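Local coordinates for protein endoglucanase A (Clostridium cellulolyticum, PDB 1EDG) that hydrolyses internal beta-1,4-glucosidic linkages of cellulose, acting as the catalytic domain of a family 5 glycoside hydrolase, at residues P13-P18 against N291-Y296; H122-K127 against K142-S147; E170-L173 against E179-P182; Y322-V327 against V372-G377. All blocks are in the same frame, centred on the assembly; numbering follows the deposited sequence.

Contact 1: residues P13-P18 against N291-Y296; sequences PQKNIP and NIYNKY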
loop_
_atom_site.group_PDB
_atom_site.type_symbol
_atom_site.label_atom_id
_atom_site.label_comp_id
_atom_site.label_asym_id
_atom_site.label_seq_id
_atom_site.Cartn_x
_atom_site.Cartn_y
_atom_site.Cartn_z
ATOM N N PRO A 13 -12.686 -22.066 -3.109
ATOM C CA PRO A 13 -13.965 -21.850 -2.421
ATOM C C PRO A 13 -14.007 -20.503 -1.695
ATOM O O PRO A 13 -13.068 -20.141 -0.981
ATOM C CB PRO A 13 -14.009 -23.002 -1.420
ATOM C CG PRO A 13 -13.196 -24.073 -2.079
ATOM C CD PRO A 13 -12.030 -23.290 -2.613
ATOM N N GLN A 14 -15.094 -19.768 -1.890
ATOM C CA GLN A 14 -15.288 -18.469 -1.249
ATOM C C GLN A 14 -15.656 -18.676 0.224
ATOM O O GLN A 14 -16.494 -19.521 0.546
ATOM C CB GLN A 14 -16.404 -17.700 -1.969
ATOM C CG GLN A 14 -16.905 -16.429 -1.262
ATOM C CD GLN A 14 -15.932 -15.260 -1.343
ATOM O OE1 GLN A 14 -15.509 -14.860 -2.431
ATOM N NE2 GLN A 14 -15.588 -14.695 -0.194
ATOM N N LYS A 15 -15.007 -17.936 1.118
ATOM C CA LYS A 15 -15.300 -18.049 2.543
ATOM C C LYS A 15 -16.404 -17.067 2.908
ATOM O O LYS A 15 -16.674 -16.127 2.163
ATOM C CB LYS A 15 -14.046 -17.785 3.376
ATOM C CG LYS A 15 -12.967 -18.829 3.167
ATOM C CD LYS A 15 -11.835 -18.677 4.160
ATOM C CE LYS A 15 -10.743 -19.724 3.935
ATOM N NZ LYS A 15 -11.204 -21.131 4.159
ATOM N N ASN A 16 -17.064 -17.298 4.037
ATOM C CA ASN A 16 -18.137 -16.411 4.468
ATOM C C ASN A 16 -17.623 -15.046 4.917
ATOM O O ASN A 16 -16.718 -14.955 5.747
ATOM C CB ASN A 16 -18.949 -17.046 5.598
ATOM C CG ASN A 16 -20.049 -16.129 6.106
ATOM O OD1 ASN A 16 -20.905 -15.674 5.337
ATOM N ND2 ASN A 16 -20.014 -15.820 7.395
ATOM N N ILE A 17 -18.180 -13.995 4.328
ATOM C CA ILE A 17 -17.826 -12.617 4.656
ATOM C C ILE A 17 -19.133 -11.845 4.852
ATOM O O ILE A 17 -20.050 -11.958 4.040
ATOM C CB ILE A 17 -16.965 -11.951 3.522
ATOM C CG1 ILE A 17 -15.497 -12.367 3.651
ATOM C CG2 ILE A 17 -17.052 -10.430 3.576
ATOM C CD1 ILE A 17 -15.119 -13.502 2.771
ATOM N N PRO A 18 -19.244 -11.069 5.946
ATOM C CA PRO A 18 -20.450 -10.285 6.238
ATOM C C PRO A 18 -20.794 -9.294 5.130
ATOM O O PRO A 18 -19.910 -8.652 4.563
ATOM C CB PRO A 18 -20.074 -9.550 7.525
ATOM C CG PRO A 18 -19.124 -10.485 8.188
ATOM C CD PRO A 18 -18.262 -10.941 7.038
ATOM N N ASN A 291 -4.746 -15.781 9.094
ATOM C CA ASN A 291 -4.680 -14.966 10.310
ATOM C C ASN A 291 -5.547 -13.725 10.128
ATOM O O ASN A 291 -6.316 -13.350 11.018
ATOM C CB ASN A 291 -3.238 -14.534 10.602
ATOM C CG ASN A 291 -2.379 -15.672 11.099
ATOM O OD1 ASN A 291 -2.887 -16.756 11.400
ATOM N ND2 ASN A 291 -1.076 -15.440 11.185
ATOM N N ILE A 292 -5.422 -13.099 8.963
ATOM C CA ILE A 292 -6.190 -11.905 8.644
ATOM C C ILE A 292 -7.688 -12.207 8.581
ATOM O O ILE A 292 -8.509 -11.434 9.099
ATOM C CB ILE A 292 -5.708 -11.278 7.313
ATOM C CG1 ILE A 292 -4.297 -10.707 7.492
ATOM C CG2 ILE A 292 -6.672 -10.190 6.852
ATOM C CD1 ILE A 292 -3.650 -10.266 6.197
ATOM N N TYR A 293 -8.042 -13.330 7.966
ATOM C CA TYR A 293 -9.444 -13.723 7.856
ATOM C C TYR A 293 -10.067 -13.934 9.234
ATOM O O TYR A 293 -11.121 -13.380 9.545
ATOM C CB TYR A 293 -9.579 -15.015 7.043
ATOM C CG TYR A 293 -11.000 -15.524 6.957
ATOM C CD1 TYR A 293 -11.952 -14.842 6.204
ATOM C CD2 TYR A 293 -11.399 -16.677 7.639
ATOM C CE1 TYR A 293 -13.269 -15.285 6.124
ATOM C CE2 TYR A 293 -12.716 -17.132 7.567
ATOM C CZ TYR A 293 -13.645 -16.428 6.808
ATOM O OH TYR A 293 -14.958 -16.841 6.737
ATOM N N ASN A 294 -9.399 -14.728 10.059
ATOM C CA ASN A 294 -9.887 -15.035 11.396
ATOM C C ASN A 294 -10.003 -13.829 12.310
ATOM O O ASN A 294 -10.988 -13.683 13.033
ATOM C CB ASN A 294 -9.005 -16.098 12.049
ATOM C CG ASN A 294 -9.075 -17.432 11.327
ATOM O OD1 ASN A 294 -10.109 -17.789 10.754
ATOM N ND2 ASN A 294 -7.976 -18.175 11.347
ATOM N N LYS A 295 -9.018 -12.944 12.241
ATOM C CA LYS A 295 -9.002 -11.770 13.093
ATOM C C LYS A 295 -9.852 -10.604 12.601
ATOM O O LYS A 295 -10.451 -9.886 13.406
ATOM C CB LYS A 295 -7.551 -11.318 13.300
ATOM C CG LYS A 295 -7.366 -10.153 14.256
ATOM C CD LYS A 295 -7.867 -10.493 15.646
ATOM C CE LYS A 295 -7.642 -9.342 16.624
ATOM N NZ LYS A 295 -6.188 -9.099 16.891
ATOM N N TYR A 296 -9.951 -10.435 11.289
ATOM C CA TYR A 296 -10.677 -9.292 10.755
ATOM C C TYR A 296 -11.791 -9.496 9.741
ATOM O O TYR A 296 -12.953 -9.197 10.032
ATOM C CB TYR A 296 -9.692 -8.264 10.177
ATOM C CG TYR A 296 -8.751 -7.649 11.192
ATOM C CD1 TYR A 296 -9.238 -6.822 12.204
ATOM C CD2 TYR A 296 -7.377 -7.899 11.148
ATOM C CE1 TYR A 296 -8.389 -6.260 13.148
ATOM C CE2 TYR A 296 -6.509 -7.336 12.095
ATOM C CZ TYR A 296 -7.031 -6.519 13.091
ATOM O OH TYR A 296 -6.219 -5.951 14.041
HETATM O O HOH W 1 -16.386 -19.660 5.567
#

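Contact 2: residues H122-K127 against K142-S147; sequences HHDVDK and KKYITS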
loop_
_atom_site.group_PDB
_atom_site.type_symbol
_atom_site.label_atom_id
_atom_site.label_comp_id
_atom_site.label_asym_id
_atom_site.label_seq_id
_atom_site.Cartn_x
_atom_site.Cartn_y
_atom_site.Cartn_z
ATOM N N HIS A 122 4.799 8.313 3.040
ATOM C CA HIS A 122 5.602 7.134 2.770
ATOM C C HIS A 122 6.937 7.073 3.503
ATOM O O HIS A 122 6.972 6.710 4.680
ATOM C CB HIS A 122 5.774 6.965 1.254
ATOM C CG HIS A 122 5.805 5.538 0.801
ATOM N ND1 HIS A 122 6.972 4.880 0.468
ATOM C CD2 HIS A 122 4.806 4.646 0.605
ATOM C CE1 HIS A 122 6.687 3.647 0.083
ATOM N NE2 HIS A 122 5.379 3.484 0.157
ATOM N N HIS A 123 8.031 7.434 2.832
ATOM C CA HIS A 123 9.357 7.379 3.456
ATOM C C HIS A 123 9.578 8.625 4.319
ATOM O O HIS A 123 10.429 9.472 4.019
ATOM C CB HIS A 123 10.453 7.256 2.390
ATOM C CG HIS A 123 10.417 5.965 1.624
ATOM N ND1 HIS A 123 10.514 5.912 0.247
ATOM C CD2 HIS A 123 10.343 4.679 2.043
ATOM C CE1 HIS A 123 10.506 4.650 -0.146
ATOM N NE2 HIS A 123 10.404 3.883 0.924
ATOM N N ASP A 124 8.777 8.744 5.377
ATOM C CA ASP A 124 8.859 9.886 6.278
ATOM C C ASP A 124 9.281 9.514 7.697
ATOM O O ASP A 124 9.058 10.279 8.634
ATOM C CB ASP A 124 7.536 10.652 6.283
ATOM C CG ASP A 124 7.314 11.449 5.005
ATOM O OD1 ASP A 124 8.304 11.713 4.287
ATOM O OD2 ASP A 124 6.159 11.837 4.729
ATOM N N VAL A 125 9.855 8.324 7.854
ATOM C CA VAL A 125 10.344 7.880 9.155
ATOM C C VAL A 125 11.757 8.461 9.222
ATOM O O VAL A 125 12.682 7.927 8.603
ATOM C CB VAL A 125 10.423 6.331 9.258
ATOM C CG1 VAL A 125 10.852 5.916 10.672
ATOM C CG2 VAL A 125 9.085 5.699 8.908
ATOM N N ASP A 126 11.901 9.572 9.936
ATOM C CA ASP A 126 13.173 10.271 10.062
ATOM C C ASP A 126 13.107 11.077 11.355
ATOM O O ASP A 126 12.256 11.953 11.497
ATOM C CB ASP A 126 13.336 11.223 8.873
ATOM C CG ASP A 126 14.710 11.862 8.814
ATOM O OD1 ASP A 126 15.035 12.688 9.687
ATOM O OD2 ASP A 126 15.471 11.537 7.883
ATOM N N LYS A 127 14.041 10.825 12.263
ATOM C CA LYS A 127 14.077 11.503 13.560
ATOM C C LYS A 127 14.078 13.028 13.517
ATOM O O LYS A 127 13.444 13.679 14.346
ATOM C CB LYS A 127 15.286 11.014 14.361
ATOM C CG LYS A 127 15.196 9.555 14.746
ATOM C CD LYS A 127 16.497 9.035 15.314
ATOM C CE LYS A 127 16.342 7.583 15.722
ATOM N NZ LYS A 127 17.612 6.983 16.204
ATOM N N LYS A 142 4.292 13.474 16.808
ATOM C CA LYS A 142 2.904 13.921 16.876
ATOM C C LYS A 142 2.725 15.207 16.093
ATOM O O LYS A 142 1.735 15.372 15.379
ATOM C CB LYS A 142 2.480 14.163 18.323
ATOM C CG LYS A 142 2.204 12.908 19.119
ATOM C CD LYS A 142 1.992 13.254 20.589
ATOM C CE LYS A 142 0.969 12.342 21.228
ATOM N NZ LYS A 142 -0.406 12.696 20.765
ATOM N N LYS A 143 3.678 16.128 16.228
ATOM C CA LYS A 143 3.586 17.399 15.519
ATOM C C LYS A 143 3.622 17.176 14.013
ATOM O O LYS A 143 2.857 17.800 13.272
ATOM C CB LYS A 143 4.707 18.351 15.936
ATOM C CG LYS A 143 4.767 18.604 17.427
ATOM C CD LYS A 143 3.392 18.938 18.004
ATOM C CE LYS A 143 3.380 18.868 19.537
ATOM N NZ LYS A 143 3.653 17.499 20.091
ATOM N N TYR A 144 4.483 16.267 13.568
ATOM C CA TYR A 144 4.604 15.970 12.143
ATOM C C TYR A 144 3.301 15.398 11.571
ATOM O O TYR A 144 2.730 15.943 10.619
ATOM C CB TYR A 144 5.761 14.994 11.889
ATOM C CG TYR A 144 5.988 14.711 10.415
ATOM C CD1 TYR A 144 6.629 15.648 9.602
ATOM C CD2 TYR A 144 5.502 13.542 9.821
ATOM C CE1 TYR A 144 6.776 15.438 8.233
ATOM C CE2 TYR A 144 5.644 13.321 8.446
ATOM C CZ TYR A 144 6.280 14.278 7.662
ATOM O OH TYR A 144 6.412 14.095 6.306
ATOM N N ILE A 145 2.829 14.311 12.177
ATOM C CA ILE A 145 1.606 13.640 11.742
ATOM C C ILE A 145 0.381 14.561 11.746
ATOM O O ILE A 145 -0.368 14.612 10.769
ATOM C CB ILE A 145 1.341 12.355 12.606
ATOM C CG1 ILE A 145 2.375 11.268 12.287
ATOM C CG2 ILE A 145 -0.079 11.823 12.389
ATOM C CD1 ILE A 145 2.313 10.712 10.856
ATOM N N THR A 146 0.188 15.308 12.826
ATOM C CA THR A 146 -0.957 16.204 12.919
ATOM C C THR A 146 -0.890 17.403 11.960
ATOM O O THR A 146 -1.902 17.775 11.357
ATOM C CB THR A 146 -1.180 16.696 14.369
ATOM O OG1 THR A 146 -0.009 17.378 14.834
ATOM C CG2 THR A 146 -1.462 15.526 15.289
ATOM N N SER A 147 0.296 17.994 11.800
ATOM C CA SER A 147 0.457 19.148 10.908
ATOM C C SER A 147 0.261 18.766 9.444
ATOM O O SER A 147 -0.482 19.413 8.706
ATOM C CB SER A 147 1.847 19.766 11.076
ATOM O OG SER A 147 2.069 20.174 12.414
#

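Contact 3: residues E170-L173 against E179-P182; sequences EPRL and EWWP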
loop_
_atom_site.group_PDB
_atom_site.type_symbol
_atom_site.label_atom_id
_atom_site.label_comp_id
_atom_site.label_asym_id
_atom_site.label_seq_id
_atom_site.Cartn_x
_atom_site.Cartn_y
_atom_site.Cartn_z
ATOM N N GLU A 170 5.097 2.204 6.487
ATOM C CA GLU A 170 5.687 1.096 7.233
ATOM C C GLU A 170 6.422 1.641 8.462
ATOM O O GLU A 170 7.646 1.547 8.557
ATOM C CB GLU A 170 6.648 0.292 6.336
ATOM C CG GLU A 170 5.950 -0.454 5.195
ATOM C CD GLU A 170 6.898 -1.269 4.317
ATOM O OE1 GLU A 170 8.133 -1.140 4.432
ATOM O OE2 GLU A 170 6.397 -2.055 3.490
ATOM N N PRO A 171 5.677 2.212 9.424
ATOM C CA PRO A 171 6.309 2.765 10.635
ATOM C C PRO A 171 7.129 1.674 11.328
ATOM O O PRO A 171 6.646 0.560 11.551
ATOM C CB PRO A 171 5.113 3.244 11.459
ATOM C CG PRO A 171 4.018 2.299 11.050
ATOM C CD PRO A 171 4.210 2.164 9.561
ATOM N N ARG A 172 8.383 1.983 11.640
ATOM C CA ARG A 172 9.264 0.990 12.236
ATOM C C ARG A 172 10.477 1.667 12.864
ATOM O O ARG A 172 10.675 2.872 12.702
ATOM C CB ARG A 172 9.745 0.048 11.125
ATOM C CG ARG A 172 10.603 0.758 10.069
ATOM C CD ARG A 172 10.760 -0.059 8.798
ATOM N NE ARG A 172 11.696 0.556 7.858
ATOM C CZ ARG A 172 11.413 1.584 7.059
ATOM N NH1 ARG A 172 10.209 2.135 7.065
ATOM N NH2 ARG A 172 12.343 2.062 6.243
ATOM N N LEU A 173 11.303 0.877 13.546
ATOM C CA LEU A 173 12.519 1.392 14.169
ATOM C C LEU A 173 13.675 1.292 13.173
ATOM O O LEU A 173 14.417 0.311 13.167
ATOM C CB LEU A 173 12.844 0.606 15.445
ATOM C CG LEU A 173 11.834 0.736 16.588
ATOM C CD1 LEU A 173 12.196 -0.227 17.707
ATOM C CD2 LEU A 173 11.789 2.174 17.093
ATOM N N GLU A 179 14.125 -3.923 12.839
ATOM C CA GLU A 179 13.496 -2.940 11.966
ATOM C C GLU A 179 12.447 -3.567 11.041
ATOM O O GLU A 179 11.387 -2.982 10.813
ATOM C CB GLU A 179 14.557 -2.232 11.113
ATOM C CG GLU A 179 13.989 -1.219 10.123
ATOM C CD GLU A 179 15.031 -0.626 9.180
ATOM O OE1 GLU A 179 16.246 -0.747 9.447
ATOM O OE2 GLU A 179 14.630 -0.025 8.161
ATOM N N TRP A 180 12.728 -4.771 10.552
ATOM C CA TRP A 180 11.837 -5.428 9.607
ATOM C C TRP A 180 10.870 -6.490 10.114
ATOM O O TRP A 180 10.193 -7.142 9.314
ATOM C CB TRP A 180 12.656 -5.954 8.425
ATOM C CG TRP A 180 13.409 -4.856 7.739
ATOM C CD1 TRP A 180 14.755 -4.630 7.784
ATOM C CD2 TRP A 180 12.850 -3.793 6.953
ATOM N NE1 TRP A 180 15.067 -3.489 7.082
ATOM C CE2 TRP A 180 13.918 -2.957 6.561
ATOM C CE3 TRP A 180 11.550 -3.466 6.547
ATOM C CZ2 TRP A 180 13.726 -1.812 5.780
ATOM C CZ3 TRP A 180 11.360 -2.326 5.769
ATOM C CH2 TRP A 180 12.445 -1.515 5.395
ATOM N N TRP A 181 10.755 -6.639 11.428
ATOM C CA TRP A 181 9.840 -7.627 11.985
ATOM C C TRP A 181 9.574 -7.358 13.455
ATOM O O TRP A 181 10.503 -7.117 14.226
ATOM C CB TRP A 181 10.389 -9.045 11.800
ATOM C CG TRP A 181 11.706 -9.294 12.482
ATOM C CD1 TRP A 181 12.894 -8.657 12.244
ATOM C CD2 TRP A 181 11.970 -10.269 13.495
ATOM N NE1 TRP A 181 13.879 -9.180 13.045
ATOM C CE2 TRP A 181 13.340 -10.171 13.823
ATOM C CE3 TRP A 181 11.181 -11.219 14.158
ATOM C CZ2 TRP A 181 13.941 -10.988 14.786
ATOM C CZ3 TRP A 181 11.776 -12.032 15.114
ATOM C CH2 TRP A 181 13.145 -11.909 15.418
ATOM N N PRO A 182 8.296 -7.385 13.862
ATOM C CA PRO A 182 7.914 -7.140 15.253
ATOM C C PRO A 182 8.212 -8.301 16.212
ATOM O O PRO A 182 7.357 -9.162 16.452
ATOM C CB PRO A 182 6.414 -6.853 15.142
ATOM C CG PRO A 182 5.990 -7.724 14.010
ATOM C CD PRO A 182 7.103 -7.528 13.005
HETATM O O HOH W 2 15.332 1.452 5.861
#

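Contact 4: residues Y322-V327 against V372-G377; sequences YMSYYV and VKYAFG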
loop_
_atom_site.group_PDB
_atom_site.type_symbol
_atom_site.label_atom_id
_atom_site.label_comp_id
_atom_site.label_asym_id
_atom_site.label_seq_id
_atom_site.Cartn_x
_atom_site.Cartn_y
_atom_site.Cartn_z
ATOM N N TYR A 322 2.107 -17.788 -9.271
ATOM C CA TYR A 322 2.173 -17.212 -7.929
ATOM C C TYR A 322 1.201 -16.042 -7.754
ATOM O O TYR A 322 0.409 -16.030 -6.808
ATOM C CB TYR A 322 3.612 -16.779 -7.597
ATOM C CG TYR A 322 3.750 -15.923 -6.345
ATOM C CD1 TYR A 322 3.767 -16.501 -5.070
ATOM C CD2 TYR A 322 3.869 -14.535 -6.440
ATOM C CE1 TYR A 322 3.900 -15.707 -3.922
ATOM C CE2 TYR A 322 4.001 -13.738 -5.308
ATOM C CZ TYR A 322 4.017 -14.323 -4.056
ATOM O OH TYR A 322 4.153 -13.514 -2.950
ATOM N N MET A 323 1.236 -15.063 -8.655
ATOM C CA MET A 323 0.338 -13.915 -8.523
ATOM C C MET A 323 -1.141 -14.291 -8.642
ATOM O O MET A 323 -1.987 -13.736 -7.932
ATOM C CB MET A 323 0.697 -12.795 -9.506
ATOM C CG MET A 323 2.017 -12.072 -9.190
ATOM S SD MET A 323 2.165 -11.506 -7.448
ATOM C CE MET A 323 0.809 -10.329 -7.322
ATOM N N SER A 324 -1.451 -15.234 -9.534
ATOM C CA SER A 324 -2.839 -15.692 -9.718
ATOM C C SER A 324 -3.375 -16.336 -8.437
ATOM O O SER A 324 -4.483 -16.019 -7.986
ATOM C CB SER A 324 -2.944 -16.692 -10.885
ATOM O OG SER A 324 -2.711 -16.053 -12.129
ATOM N N TYR A 325 -2.574 -17.230 -7.864
ATOM C CA TYR A 325 -2.922 -17.935 -6.632
ATOM C C TYR A 325 -3.057 -16.947 -5.460
ATOM O O TYR A 325 -4.002 -17.027 -4.670
ATOM C CB TYR A 325 -1.843 -18.975 -6.331
ATOM C CG TYR A 325 -2.094 -19.827 -5.103
ATOM C CD1 TYR A 325 -2.870 -20.983 -5.179
ATOM C CD2 TYR A 325 -1.512 -19.501 -3.876
ATOM C CE1 TYR A 325 -3.055 -21.797 -4.067
ATOM C CE2 TYR A 325 -1.690 -20.309 -2.756
ATOM C CZ TYR A 325 -2.462 -21.455 -2.858
ATOM O OH TYR A 325 -2.621 -22.256 -1.751
ATOM N N TYR A 326 -2.105 -16.021 -5.362
ATOM C CA TYR A 326 -2.092 -15.004 -4.314
ATOM C C TYR A 326 -3.397 -14.193 -4.335
ATOM O O TYR A 326 -4.085 -14.069 -3.317
ATOM C CB TYR A 326 -0.870 -14.080 -4.515
ATOM C CG TYR A 326 -0.573 -13.120 -3.377
ATOM C CD1 TYR A 326 -1.381 -12.003 -3.149
ATOM C CD2 TYR A 326 0.534 -13.318 -2.544
ATOM C CE1 TYR A 326 -1.096 -11.102 -2.120
ATOM C CE2 TYR A 326 0.830 -12.419 -1.510
ATOM C CZ TYR A 326 0.010 -11.313 -1.307
ATOM O OH TYR A 326 0.299 -10.410 -0.312
ATOM N N VAL A 327 -3.753 -13.664 -5.501
ATOM C CA VAL A 327 -4.968 -12.861 -5.630
ATOM C C VAL A 327 -6.244 -13.678 -5.373
ATOM O O VAL A 327 -7.151 -13.207 -4.691
ATOM C CB VAL A 327 -5.043 -12.164 -7.018
ATOM C CG1 VAL A 327 -6.372 -11.436 -7.173
ATOM C CG2 VAL A 327 -3.878 -11.170 -7.166
ATOM N N VAL A 372 -6.237 -9.914 -12.728
ATOM C CA VAL A 372 -7.562 -9.377 -13.023
ATOM C C VAL A 372 -8.605 -10.499 -13.044
ATOM O O VAL A 372 -9.712 -10.344 -12.525
ATOM C CB VAL A 372 -7.579 -8.611 -14.371
ATOM C CG1 VAL A 372 -8.992 -8.156 -14.703
ATOM C CG2 VAL A 372 -6.661 -7.404 -14.287
ATOM N N LYS A 373 -8.221 -11.640 -13.599
ATOM C CA LYS A 373 -9.115 -12.786 -13.691
ATOM C C LYS A 373 -9.594 -13.268 -12.317
ATOM O O LYS A 373 -10.760 -13.613 -12.148
ATOM C CB LYS A 373 -8.410 -13.918 -14.447
ATOM C CG LYS A 373 -9.176 -15.218 -14.511
ATOM C CD LYS A 373 -8.447 -16.217 -15.396
ATOM C CE LYS A 373 -9.066 -17.600 -15.279
ATOM N NZ LYS A 373 -10.546 -17.558 -15.444
ATOM N N TYR A 374 -8.707 -13.232 -11.327
ATOM C CA TYR A 374 -9.052 -13.703 -9.997
ATOM C C TYR A 374 -9.412 -12.648 -8.953
ATOM O O TYR A 374 -9.693 -12.985 -7.799
ATOM C CB TYR A 374 -7.960 -14.643 -9.496
ATOM C CG TYR A 374 -7.910 -15.914 -10.314
ATOM C CD1 TYR A 374 -8.974 -16.821 -10.282
ATOM C CD2 TYR A 374 -6.837 -16.186 -11.163
ATOM C CE1 TYR A 374 -8.971 -17.963 -11.077
ATOM C CE2 TYR A 374 -6.823 -17.330 -11.967
ATOM C CZ TYR A 374 -7.896 -18.212 -11.920
ATOM O OH TYR A 374 -7.904 -19.329 -12.730
ATOM N N ALA A 375 -9.440 -11.384 -9.358
ATOM C CA ALA A 375 -9.804 -10.304 -8.444
ATOM C C ALA A 375 -11.325 -10.283 -8.270
ATOM O O ALA A 375 -12.028 -11.132 -8.823
ATOM C CB ALA A 375 -9.314 -8.970 -8.991
ATOM N N PHE A 376 -11.836 -9.313 -7.518
ATOM C CA PHE A 376 -13.277 -9.199 -7.290
ATOM C C PHE A 376 -14.015 -8.961 -8.598
ATOM O O PHE A 376 -13.513 -8.269 -9.487
ATOM C CB PHE A 376 -13.598 -8.048 -6.326
ATOM C CG PHE A 376 -13.115 -8.277 -4.919
ATOM C CD1 PHE A 376 -13.757 -9.194 -4.086
ATOM C CD2 PHE A 376 -12.018 -7.576 -4.426
ATOM C CE1 PHE A 376 -13.312 -9.408 -2.787
ATOM C CE2 PHE A 376 -11.568 -7.783 -3.131
ATOM C CZ PHE A 376 -12.214 -8.701 -2.311
ATOM N N GLY A 377 -15.207 -9.534 -8.709
ATOM C CA GLY A 377 -15.994 -9.362 -9.912
ATOM C C GLY A 377 -16.686 -8.015 -9.887
ATOM O O GLY A 377 -16.742 -7.349 -8.848
#

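Contact 1: residues P13-P18 against N291-Y296
K15 and Y293 are the residues whose backbones come nearest, and their CA atoms are still 9.0 Å apart. An irregular extended strip, 13-18, therefore passes a helical turn, 291-296, at a distance that a side chain has to span. The Y293 side chain does so: its CB points at the strip, and CG stands anti to the backbone N (chi1 177°), which carries the phenol straight out from the helix. At the far end its OH donates to N16 O, with an OH to O distance of 2.8 Å. The donor lies in the carbonyl plane, on a lone pair, with a C=O...donor angle of 131°, and N16 O in turn lies in the plane of the ring at its edge. K15 CD takes one ring face, sitting over the centre, 3.9 Å from the Y293 ring centroid and 12° off the normal. K15 CB lies beside the hydroxyl, 3.6 Å from Y293 OH. The lysine then leads away, and its NZ offers at most a weak, long cation-pi attraction. I17 CD1 meets the ring edge at Y293 CE1, 4.2 Å away. A water accepts from N16 N at 2.9 Å and gives Y293 OH a weak second link. The strip is also fastened to the end of helix 316-332, by backbone hydrogen bonding of K15 with A332 and by Q14 OE1 with K331 NZ. The arrangement is that of an N-terminal extension laid over the outer helices of a TIM barrel, here joining helix 279-297 to its neighbour 316-332.

Contact 2: residues H122-K127 against K142-S147
The ring of Y144 and the carboxylate of D124 meet nearly at right angles, their planes 81° apart. D124 OD2 lies at the edge of the ring, in its plane, whereas Y144 OH stands above the carboxylate, 85° out of that plane, so the hydrogen bond comes down on a face of the acid. Y144 OH donates to D124 OD2 at 2.8 Å. D124 CB fits beside the same end of the ring, 3.9 Å from Y144 CE2. The phenol spans the gap between helix and loop because its CG is anti to the backbone N (chi1 -177°), which sends it off the helix toward the loop. D124 OD2 also accepts from W84 N and D124 OD1 from H85 ND1, so three donors hold this buried carboxylate and would be expected to stabilise its negative charge. The contact thus ties the loop leaving barrel strand 116-120 to the helix that follows it, 138-155, within one beta-alpha unit of the TIM barrel, with the loop after strand 77-80 as third party; Y93 meets the Y144 ring edge-to-face, and helix 187-209 packs against I145 and T146 through F203, D202 and T206.

Contact 3: residues E170-L173 against E179-P182
E179 OE2 is gripped twice: R172 NE donates to it at 3.0 Å, with an N-H...O angle of 159°, and a water donates to it at 2.8 Å. That water also accepts from R172 NH2, closing a small ring round the salt bridge. E179 OE2 offers R172 NE its anti lone pair, the one away from the other oxygen, and guanidinium and carboxylate are close to coplanar, 25° apart. On the other flank R172 NH1 donates to E170 O at 3.0 Å within the guanidinium plane, so the flat group is held against rotation from both ends. W180 lies over one of its faces, the planes 26° apart, with R172 NE 3.3 Å from W180 CH2; lower down the arm, R172 CD makes a CH-pi contact with the six-membered ring. E170 OE1 approaches that ring at its edge, 3.7 Å from W180 CZ3, while E170 OE2 is bonded to H254 ND1. E179 O is buried without a polar partner. Both segments belong to the long loop that follows strand 163-166 at the C-terminal end of the barrel, where TIM-barrel enzymes carry their active sites; P171 and L173 pack on the next helix, 187-209, H254 ends strand 249-254, and P182 leans on Y224 and S227 beyond strand 219-222.

Contact 4: residues Y322-V327 against V372-G377
Y374 and V327 bury the most surface here, followed by S324. The backbones run close, with V327 CA 6.0 Å from Y374 CA, where helix 316-332 passes the C-terminal part of helix 365-374, both outside the eight-stranded TIM barrel. V327 points its CB at the other segment, and its CG1 branch, anti to the backbone N (chi1 175°), makes the contact. This methyl sits beside the peptide link between Y374 and A375, with V327 CG1 3.7 Å from Y374 O and 3.8 Å from A375 N. It also touches both side chains at their bases, reaching A375 CB at 4.2 Å and Y374 CB at 4.3 Å. One methyl therefore packs against the backbone and both side-chain bases of Y374 and A375. S324, one turn earlier, meets the tyrosine further out: S324 CB lies 3.9 Å from Y374 CD2, in an oblique approach to the ring, and S324 O is 4.0 Å from the same CD2. The ring has the aliphatic chain of its own neighbour, K373, over the centre of one face. M371 packs on V327 from the preceding turn of helix 365-374, extending the apolar patch. No hydrogen bond links the two segments. S324 OG turns back to V320 O in its own helix, so what faces Y374 is the serine's methylene and carbonyl. The chemistry implies cohesion by van der Waals packing of V327 CG1 and S324 CB on Y374 and A375, while the hydroxyl of Y374 makes its hydrogen bonds with P8 O and L10 N, outside the contact.

Overall arrangement
Contacts 2 and 4 are buried and contacts 1 and 3 lie at the surface, yet chemistry does not simply follow depth. Contact 2 is almost purely polar, contact 4 apolar with no bond across it, contact 1 mixes a hydrogen bond with CH-pi packing, and contact 3 is built on a salt bridge with a bridging water. Contacts 2 and 3 secure loops that follow neighbouring barrel strands, and they touch where V125 CG1 lies 3.7 Å from R172 O. Contact 1 holds the N-terminal extension directly, while contact 4, its centre about 16 Å from that of contact 1, joins two outer helices and meets that extension through the hydroxyl of Y374. Contacts 2 and 4 lie on opposite sides of the chain's centre.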